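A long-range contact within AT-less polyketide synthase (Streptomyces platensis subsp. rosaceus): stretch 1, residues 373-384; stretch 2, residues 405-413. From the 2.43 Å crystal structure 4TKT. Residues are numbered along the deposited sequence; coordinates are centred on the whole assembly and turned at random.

Stretch 1 373-384: KLLLQMRHGTLV
Stretch 2, residues 405-413: LQREAAPWP

A helix, a tight turn and a short strand from residues 373-384 receive an antiparallel strand and one large indole from residues 405-413, burying 542 Å² in all. The helix begins before Lys373 and carries Leu374, Gln377 and Met378; phi/psi stay near -65/-40 from Lys373 to Arg379, and His380 has -101/0. Gly381 is the first residue to leave helical phi/psi, at a left-handed 56/44, a region that favours glycine; Thr382 N returns to Gln377 O at 2.9 Å. Thr382 (-141/130) and Leu383 (-90/129) then extend as a strand.

Opposite them lie Ala410 (-156/151) and Pro411 (-69/143), in the register Gly381-Trp412, Thr382-Pro411, Leu383-Ala410, Val384-Ala409, with CA-CA distances of 4.7, 4.5, 5.2 and 4.8 Å. Leu383-Ala410 is the hydrogen-bonded pair: Leu383 N donates to Ala410 O at 2.7 Å, and Ala410 N to Leu383 O at 3.0 Å. Thr382-Pro411 is a non-hydrogen-bonded pair, a position that suits proline, which has no NH to give. Beyond it, Trp412 N donates to Gly381 O at 2.7 Å and a nearly straight 169°. Ala409 CA also brings its hydrogen to Leu383 O, with a CA-O distance of 3.4 Å.

The main bump is Trp412 (149 Å² covered; chi1 t, chi2 -2°), whose CA-to-CB bond points toward the first stretch and whose ring enters a hollow walled by Leu374, Gln377 and Met378 of the helix and by Leu383 of the strand. Three contacts are apolar: Leu383 (chi1 m, chi2 t) brings CD2 to 3.5 Å from Trp412 CE3, Met378, a selenomethionine (m, t, m), sets CG 3.5 Å from Trp412 CZ3, and Leu374 (t, p) meets the ring edge, CD1 to CH2 of Trp412 at 4.4 Å. Met378 SE lies obliquely, 5.3 Å from the centroid of the six-membered ring. Gln377 (chi1 m, chi2 t, chi3 135°) has O 3.9 Å from Trp412 CE3 and CB 4.0 Å from Trp412 CZ3.

Leu383 and Ala410 share one sheet face; Leu383 also has CD1 3.7 Å from Gln406 OE1. Thr382 and Pro411 share the other; Thr382 (chi1 m) places CG2 3.4 Å from Ala410 O and turns its OG1 to His380 O at 3.0 Å, within its own stretch.

Farther along, Gln406 (chi1 t, chi2 p, chi3 41°) has its CA-to-CB bond toward the first stretch and its CG 3.2 Å from Val384 O. Its amide curls back, NE2 donating to Glu408 O at 2.5 Å. The CA-to-CB bond of Val384 (chi1 m) points away, while Val384 N donates to Gln377 OE1 at 3.1 Å, tying the residue just after the strand back to the helix.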

# COMPACT_ATOMS: atom_id res chain seq x y z
N LYS A 373 -6.63 0.79 5.75
CA LYS A 373 -7.90 0.55 6.43
C LYS A 373 -8.66 1.85 6.66
O LYS A 373 -9.88 1.91 6.48
CB LYS A 373 -7.68 -0.16 7.76
CG LYS A 373 -8.95 -0.35 8.57
CD LYS A 373 -8.68 -1.01 9.91
CE LYS A 373 -9.88 -0.90 10.83
NZ LYS A 373 -9.60 -1.41 12.20
N LEU A 374 -7.93 2.89 7.05
CA LEU A 374 -8.54 4.18 7.35
C LEU A 374 -9.10 4.83 6.09
O LEU A 374 -10.24 5.29 6.08
CB LEU A 374 -7.53 5.11 8.02
CG LEU A 374 -8.07 6.44 8.56
CD1 LEU A 374 -9.37 6.24 9.31
CD2 LEU A 374 -7.03 7.08 9.46
N LEU A 375 -8.30 4.85 5.02
CA LEU A 375 -8.73 5.45 3.76
C LEU A 375 -9.90 4.68 3.14
O LEU A 375 -10.80 5.28 2.56
CB LEU A 375 -7.56 5.51 2.77
CG LEU A 375 -6.43 6.48 3.11
CD1 LEU A 375 -5.30 6.34 2.10
CD2 LEU A 375 -6.94 7.91 3.13
N LEU A 376 -9.87 3.35 3.26
CA LEU A 376 -10.93 2.51 2.72
C LEU A 376 -12.24 2.72 3.47
O LEU A 376 -13.31 2.67 2.87
CB LEU A 376 -10.52 1.04 2.76
CG LEU A 376 -9.56 0.57 1.68
CD1 LEU A 376 -9.06 -0.84 1.96
CD2 LEU A 376 -10.23 0.65 0.31
N GLN A 377 -12.15 2.93 4.78
CA GLN A 377 -13.34 3.20 5.58
C GLN A 377 -14.00 4.49 5.14
O GLN A 377 -15.23 4.58 5.09
CB GLN A 377 -12.99 3.26 7.07
CG GLN A 377 -12.84 1.91 7.73
CD GLN A 377 -12.45 2.02 9.19
OE1 GLN A 377 -13.01 1.33 10.04
NE2 GLN A 377 -11.49 2.89 9.48
N MSE A 378 -13.19 5.49 4.81
CA MSE A 378 -13.71 6.78 4.36
C MSE A 378 -14.26 6.68 2.94
O MSE A 378 -15.27 7.32 2.62
CB MSE A 378 -12.63 7.85 4.44
CG MSE A 378 -11.97 7.98 5.80
SE MSE A 378 -10.88 9.59 5.97
CE MSE A 378 -9.96 9.50 4.25
N ARG A 379 -13.60 5.90 2.10
CA ARG A 379 -14.01 5.74 0.71
C ARG A 379 -15.40 5.13 0.61
O ARG A 379 -16.20 5.55 -0.23
CB ARG A 379 -13.00 4.87 -0.05
CG ARG A 379 -13.42 4.53 -1.48
CD ARG A 379 -12.37 3.67 -2.17
NE ARG A 379 -12.81 3.19 -3.48
CZ ARG A 379 -12.62 3.85 -4.62
NH1 ARG A 379 -12.01 5.02 -4.62
NH2 ARG A 379 -13.05 3.33 -5.77
N HIS A 380 -15.69 4.16 1.46
CA HIS A 380 -16.98 3.48 1.43
C HIS A 380 -17.93 3.98 2.50
O HIS A 380 -19.06 3.51 2.61
CB HIS A 380 -16.78 1.97 1.57
CG HIS A 380 -16.02 1.35 0.44
ND1 HIS A 380 -14.71 0.92 0.57
CD2 HIS A 380 -16.37 1.09 -0.84
CE1 HIS A 380 -14.30 0.42 -0.59
NE2 HIS A 380 -15.29 0.51 -1.45
N GLY A 381 -17.46 4.94 3.30
CA GLY A 381 -18.27 5.52 4.36
C GLY A 381 -18.77 4.46 5.33
O GLY A 381 -19.94 4.47 5.73
N THR A 382 -17.88 3.55 5.71
CA THR A 382 -18.25 2.42 6.55
C THR A 382 -17.17 2.11 7.58
O THR A 382 -16.00 1.99 7.23
CB THR A 382 -18.52 1.16 5.71
OG1 THR A 382 -19.55 1.43 4.75
CG2 THR A 382 -18.95 -0.00 6.60
N LEU A 383 -17.57 1.98 8.83
CA LEU A 383 -16.66 1.56 9.89
C LEU A 383 -16.67 0.04 10.01
O LEU A 383 -17.72 -0.58 10.11
CB LEU A 383 -17.04 2.21 11.22
CG LEU A 383 -16.92 3.73 11.25
CD1 LEU A 383 -17.55 4.30 12.50
CD2 LEU A 383 -15.45 4.14 11.15
N VAL A 384 -15.48 -0.55 10.00
CA VAL A 384 -15.35 -2.00 10.02
C VAL A 384 -15.03 -2.52 11.42
O VAL A 384 -14.45 -1.80 12.23
CB VAL A 384 -14.27 -2.48 9.03
CG1 VAL A 384 -14.73 -2.25 7.60
CG2 VAL A 384 -12.96 -1.77 9.30
N LEU A 405 -15.37 1.36 21.03
CA LEU A 405 -14.70 0.26 20.33
C LEU A 405 -15.58 -0.32 19.23
O LEU A 405 -16.68 -0.80 19.48
CB LEU A 405 -14.30 -0.83 21.32
CG LEU A 405 -13.51 -1.99 20.71
CD1 LEU A 405 -12.24 -1.48 20.07
CD2 LEU A 405 -13.21 -3.04 21.76
N GLN A 406 -15.08 -0.26 18.00
CA GLN A 406 -15.84 -0.71 16.84
C GLN A 406 -15.85 -2.24 16.74
O GLN A 406 -14.84 -2.85 16.41
CB GLN A 406 -15.27 -0.10 15.55
CG GLN A 406 -16.21 -0.17 14.37
CD GLN A 406 -17.49 0.61 14.60
OE1 GLN A 406 -17.46 1.71 15.15
NE2 GLN A 406 -18.61 0.05 14.18
N ARG A 407 -17.00 -2.84 17.02
CA ARG A 407 -17.11 -4.29 17.03
C ARG A 407 -18.15 -4.81 16.03
O ARG A 407 -18.33 -6.02 15.89
CB ARG A 407 -17.44 -4.78 18.44
CG ARG A 407 -16.24 -4.73 19.39
CD ARG A 407 -16.60 -5.17 20.80
NE ARG A 407 -17.17 -4.08 21.59
CZ ARG A 407 -17.36 -4.14 22.90
NH1 ARG A 407 -17.03 -5.24 23.57
NH2 ARG A 407 -17.88 -3.10 23.55
N GLU A 408 -18.82 -3.89 15.35
CA GLU A 408 -19.78 -4.26 14.32
C GLU A 408 -19.61 -3.37 13.10
O GLU A 408 -19.21 -2.21 13.22
CB GLU A 408 -21.21 -4.18 14.85
N ALA A 409 -19.91 -3.91 11.92
CA ALA A 409 -19.94 -3.10 10.71
C ALA A 409 -21.02 -2.03 10.86
O ALA A 409 -22.13 -2.33 11.30
CB ALA A 409 -20.18 -3.96 9.49
N ALA A 410 -20.70 -0.80 10.50
CA ALA A 410 -21.63 0.31 10.69
C ALA A 410 -21.34 1.44 9.72
O ALA A 410 -20.20 1.63 9.30
CB ALA A 410 -21.56 0.80 12.13
N PRO A 411 -22.38 2.21 9.36
CA PRO A 411 -22.19 3.34 8.45
C PRO A 411 -21.39 4.47 9.09
O PRO A 411 -21.54 4.73 10.29
CB PRO A 411 -23.62 3.79 8.14
CG PRO A 411 -24.41 3.32 9.30
CD PRO A 411 -23.79 2.03 9.72
N TRP A 412 -20.55 5.12 8.30
CA TRP A 412 -19.80 6.30 8.75
C TRP A 412 -20.33 7.51 8.00
O TRP A 412 -19.80 7.87 6.94
CB TRP A 412 -18.30 6.11 8.51
CG TRP A 412 -17.44 7.22 9.05
CD1 TRP A 412 -17.86 8.36 9.68
CD2 TRP A 412 -16.01 7.30 9.01
NE1 TRP A 412 -16.78 9.14 10.03
CE2 TRP A 412 -15.63 8.50 9.63
CE3 TRP A 412 -15.01 6.45 8.51
CZ2 TRP A 412 -14.30 8.89 9.76
CZ3 TRP A 412 -13.69 6.84 8.65
CH2 TRP A 412 -13.35 8.05 9.26
N PRO A 413 -21.37 8.16 8.54
CA PRO A 413 -22.07 9.26 7.86
C PRO A 413 -21.25 10.55 7.80
O PRO A 413 -20.53 10.88 8.74
CB PRO A 413 -23.32 9.46 8.73
CG PRO A 413 -22.89 9.03 10.09
CD PRO A 413 -21.93 7.89 9.88